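Side-chain contacts in sorting nexin-3 (Saccharomyces cerevisiae, PDB 1OCS), which binds phosphatidylinositol 3-phosphate through its PX domain and helps retrieve late Golgi membrane proteins from the prevacuolar compartment: residues 123-126 with 127-131; 146-149 with 150-153. All coordinates share one frame; numbering follows the deposited sequence.

Contact 1 (123-126 with 127-131)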
loop_
_atom_site.group_PDB
_atom_site.type_symbol
_atom_site.label_atom_id
_atom_site.label_comp_id
_atom_site.label_asym_id
_atom_site.label_seq_id
_atom_site.Cartn_x
_atom_site.Cartn_y
_atom_site.Cartn_z
ATOM N N VAL A 123 8.543 7.282 14.350
ATOM C CA VAL A 123 8.647 6.989 12.929
ATOM C C VAL A 123 7.560 6.054 12.411
ATOM O O VAL A 123 6.948 6.325 11.379
ATOM C CB VAL A 123 10.034 6.382 12.590
ATOM C CG1 VAL A 123 10.064 5.910 11.145
ATOM C CG2 VAL A 123 11.122 7.419 12.817
ATOM N N ILE A 124 7.319 4.958 13.121
ATOM C CA ILE A 124 6.314 3.993 12.690
ATOM C C ILE A 124 4.912 4.599 12.627
ATOM O O ILE A 124 4.181 4.372 11.664
ATOM C CB ILE A 124 6.318 2.740 13.598
ATOM C CG1 ILE A 124 7.658 2.004 13.444
ATOM C CG2 ILE A 124 5.177 1.805 13.210
ATOM C CD1 ILE A 124 7.803 0.765 14.315
ATOM N N GLU A 125 4.543 5.378 13.637
ATOM C CA GLU A 125 3.225 6.006 13.645
ATOM C C GLU A 125 3.120 7.040 12.528
ATOM O O GLU A 125 2.073 7.176 11.893
ATOM C CB GLU A 125 2.946 6.672 14.997
ATOM C CG GLU A 125 1.646 7.465 15.028
ATOM C CD GLU A 125 0.422 6.617 14.728
ATOM O OE1 GLU A 125 -0.658 7.202 14.490
ATOM O OE2 GLU A 125 0.532 5.370 14.734
ATOM N N GLU A 126 4.208 7.767 12.287
ATOM C CA GLU A 126 4.222 8.769 11.231
ATOM C C GLU A 126 4.089 8.086 9.876
ATOM O O GLU A 126 3.411 8.590 8.986
ATOM C CB GLU A 126 5.510 9.597 11.292
ATOM C CG GLU A 126 5.601 10.470 12.544
ATOM C CD GLU A 126 6.820 11.381 12.557
ATOM O OE1 GLU A 126 7.960 10.865 12.597
ATOM O OE2 GLU A 126 6.631 12.619 12.525
ATOM N N ARG A 127 4.733 6.933 9.720
ATOM C CA ARG A 127 4.635 6.200 8.467
ATOM C C ARG A 127 3.232 5.633 8.299
ATOM O O ARG A 127 2.670 5.672 7.208
ATOM C CB ARG A 127 5.659 5.065 8.413
ATOM C CG ARG A 127 7.043 5.552 8.049
ATOM C CD ARG A 127 8.015 4.424 7.749
ATOM N NE ARG A 127 9.157 4.956 7.012
ATOM C CZ ARG A 127 10.224 4.256 6.655
ATOM N NH1 ARG A 127 10.318 2.969 6.968
ATOM N NH2 ARG A 127 11.193 4.853 5.970
ATOM N N ARG A 128 2.673 5.109 9.385
ATOM C CA ARG A 128 1.330 4.542 9.337
ATOM C C ARG A 128 0.350 5.597 8.825
ATOM O O ARG A 128 -0.383 5.361 7.868
ATOM C CB ARG A 128 0.895 4.079 10.725
ATOM C CG ARG A 128 -0.370 3.239 10.723
ATOM C CD ARG A 128 -1.248 3.587 11.905
ATOM N NE ARG A 128 -1.744 4.951 11.787
ATOM C CZ ARG A 128 -2.476 5.570 12.706
ATOM N NH1 ARG A 128 -2.878 6.817 12.498
ATOM N NH2 ARG A 128 -2.803 4.947 13.834
ATOM N N GLN A 129 0.346 6.764 9.471
ATOM C CA GLN A 129 -0.542 7.859 9.084
ATOM C C GLN A 129 -0.278 8.298 7.652
ATOM O O GLN A 129 -1.208 8.457 6.865
ATOM C CB GLN A 129 -0.362 9.063 10.015
ATOM C CG GLN A 129 -0.726 8.789 11.459
ATOM C CD GLN A 129 -0.607 10.019 12.341
ATOM O OE1 GLN A 129 -0.699 9.924 13.565
ATOM N NE2 GLN A 129 -0.408 11.180 11.723
ATOM N N GLY A 130 0.994 8.503 7.323
ATOM C CA GLY A 130 1.341 8.923 5.978
ATOM C C GLY A 130 0.926 7.902 4.937
ATOM O O GLY A 130 0.315 8.246 3.920
ATOM N N LEU A 131 1.252 6.639 5.186
ATOM C CA LEU A 131 0.902 5.580 4.246
ATOM C C LEU A 131 -0.610 5.445 4.076
ATOM O O LEU A 131 -1.091 5.165 2.977
ATOM C CB LEU A 131 1.500 4.248 4.701
ATOM C CG LEU A 131 3.031 4.152 4.630
ATOM C CD1 LEU A 131 3.481 2.847 5.236
ATOM C CD2 LEU A 131 3.499 4.259 3.187
#

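Contact 2 (146-149 with 150-153)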
loop_
_atom_site.group_PDB
_atom_site.type_symbol
_atom_site.label_atom_id
_atom_site.label_comp_id
_atom_site.label_asym_id
_atom_site.label_seq_id
_atom_site.Cartn_x
_atom_site.Cartn_y
_atom_site.Cartn_z
ATOM N N SER A 146 -9.938 1.868 -12.448
ATOM C CA SER A 146 -10.431 1.196 -13.641
ATOM C C SER A 146 -9.372 0.484 -14.470
ATOM O O SER A 146 -9.641 -0.584 -15.018
ATOM C CB SER A 146 -11.184 2.192 -14.531
ATOM O OG SER A 146 -10.307 3.172 -15.056
ATOM N N GLY A 147 -8.167 1.045 -14.552
ATOM C CA GLY A 147 -7.149 0.419 -15.379
ATOM C C GLY A 147 -5.832 -0.072 -14.802
ATOM O O GLY A 147 -5.024 -0.622 -15.550
ATOM N N SER A 148 -5.596 0.094 -13.504
ATOM C CA SER A 148 -4.330 -0.358 -12.926
ATOM C C SER A 148 -4.339 -1.783 -12.376
ATOM O O SER A 148 -5.041 -2.081 -11.410
ATOM C CB SER A 148 -3.876 0.588 -11.816
ATOM O OG SER A 148 -2.704 0.077 -11.190
ATOM N N LYS A 149 -3.537 -2.650 -12.989
ATOM C CA LYS A 149 -3.412 -4.043 -12.574
ATOM C C LYS A 149 -2.499 -4.131 -11.355
ATOM O O LYS A 149 -2.691 -4.975 -10.477
ATOM C CB LYS A 149 -2.829 -4.882 -13.719
ATOM C CG LYS A 149 -3.717 -4.938 -14.963
ATOM C CD LYS A 149 -4.878 -5.913 -14.767
ATOM C CE LYS A 149 -5.910 -5.818 -15.889
ATOM N NZ LYS A 149 -6.756 -4.588 -15.783
ATOM N N VAL A 150 -1.498 -3.258 -11.302
ATOM C CA VAL A 150 -0.566 -3.249 -10.176
ATOM C C VAL A 150 -1.280 -2.880 -8.878
ATOM O O VAL A 150 -0.993 -3.453 -7.825
ATOM C CB VAL A 150 0.605 -2.259 -10.411
ATOM C CG1 VAL A 150 1.505 -2.221 -9.185
ATOM C CG2 VAL A 150 1.410 -2.690 -11.629
ATOM N N LEU A 151 -2.202 -1.923 -8.957
ATOM C CA LEU A 151 -2.974 -1.484 -7.791
ATOM C C LEU A 151 -3.676 -2.705 -7.185
ATOM O O LEU A 151 -3.616 -2.947 -5.977
ATOM C CB LEU A 151 -4.043 -0.475 -8.219
ATOM C CG LEU A 151 -4.597 0.622 -7.299
ATOM C CD1 LEU A 151 -6.053 0.864 -7.691
ATOM C CD2 LEU A 151 -4.480 0.261 -5.832
ATOM N N VAL A 152 -4.354 -3.465 -8.042
ATOM C CA VAL A 152 -5.081 -4.656 -7.599
ATOM C C VAL A 152 -4.169 -5.684 -6.935
ATOM O O VAL A 152 -4.470 -6.186 -5.856
ATOM C CB VAL A 152 -5.813 -5.347 -8.782
ATOM C CG1 VAL A 152 -6.586 -6.568 -8.273
ATOM C CG2 VAL A 152 -6.766 -4.368 -9.451
ATOM N N ARG A 153 -3.048 -5.993 -7.580
ATOM C CA ARG A 153 -2.118 -6.974 -7.034
ATOM C C ARG A 153 -1.547 -6.526 -5.694
ATOM O O ARG A 153 -1.425 -7.327 -4.766
ATOM C CB ARG A 153 -0.974 -7.238 -8.019
ATOM C CG ARG A 153 -0.106 -8.437 -7.638
ATOM C CD ARG A 153 0.826 -8.832 -8.779
ATOM N NE ARG A 153 2.137 -8.191 -8.685
ATOM C CZ ARG A 153 3.074 -8.543 -7.810
ATOM N NH1 ARG A 153 2.847 -9.532 -6.953
ATOM N NH2 ARG A 153 4.240 -7.909 -7.794
#

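Contact 1 (123-126 with 127-131)
Arg127 N donates to Val123 O at 2.8 Å, and one residue on, Arg128 N repeats this i to i+4 bond with Ile124 O. These are ordinary helical links. Glu125 and Arg128 run side by side in the same direction. The Glu125 chain starts with CG anti to the backbone N (chi1 174°) and bends at chi2, which brings its carboxylate over one face of the Arg128 guanidinium, the two planes standing 77° apart. OE1 of Glu125 is 3.0 Å from Arg128 NH1 but well above the guanidinium plane, making this a salt bridge of charge alone, with no N-H aimed at the oxygen. A methionine in place of Arg128 would probably leave the Glu125 carboxylate without this positive mate. Arg127 instead stretches away past Val123, whose CG1 lies 4.2 Å from Arg127 CD. Its guanidinium is hydrogen-bonded through NH2 to Gly111 O and makes a cation-pi contact with Tyr82; Arg127 binds the phosphoinositide. The inner face of helix 121-139 settles on the sheet, Ile124 against strands 36-46 and 57-66, while Leu131 touches Val40 and Tyr60 of the sheet and also Tyr82 and Phe85 of helix 82-89.

Contact 2 (146-149 with 150-153)
Ser148 and Leu151 supply the defining polar bond of this N-cap: Leu151 N donates to Ser148 OG at 3.0 Å, with an N-H...O angle of 157°. OG lies trans to the amide nitrogen of its own residue (chi1 175°), which turns it toward the N-H of Leu151 at the start of helix 149-156. Two residues on, Arg153 N makes the regular i to i+4 bond to Lys149 O at 3.1 Å. A second capping partner comes from outside the turn. Glu95 OE1 is hydrogen-bonded to Ser148 OG and to Val150 N, and Glu95 OE2 to Lys149 N, so one carboxylate spans the first turn.

Van der Waals contacts make up the rest. Between carbons, Ser148 CB meets Leu151 CB at 3.8 Å. Two carbon-oxygen pairs join it: Leu151 CB comes within 3.3 Å of Ser148 OG, and Val152 CG2 lies 3.5 Å from Ser148 O. The capping oxygen accepts from Leu151 N, donates to Glu95 OE1 and is flanked by Leu151 CB.

The chemistry is that of a buried serine cap backed by an acid: backbone N-H groups that have no helical acceptor before them find oxygens instead, and the negative charge of Glu95 probably suits the positive end of the helix dipole.

In the fold
Contacts 1 and 2 are both local, yet they lie in different parts of one PX fold. They follow in series along the chain, contact 1 on helix 121-139 and contact 2 where helix 142-147 gives way to helix 149-156. Their centres are 24 Å apart, on opposite sides of the chain's centre, and their nearest atoms about 11 Å apart, so neither touches the other. Only contact 1 reaches the lipid site: the side chain of Arg127 lies about 6 Å from that of Lys112 and about 8 Å from that of Ser83, both fellow phosphoinositide-binding residues. Contact 2 lies away from that site and caps the N-terminal end of helix 149-156.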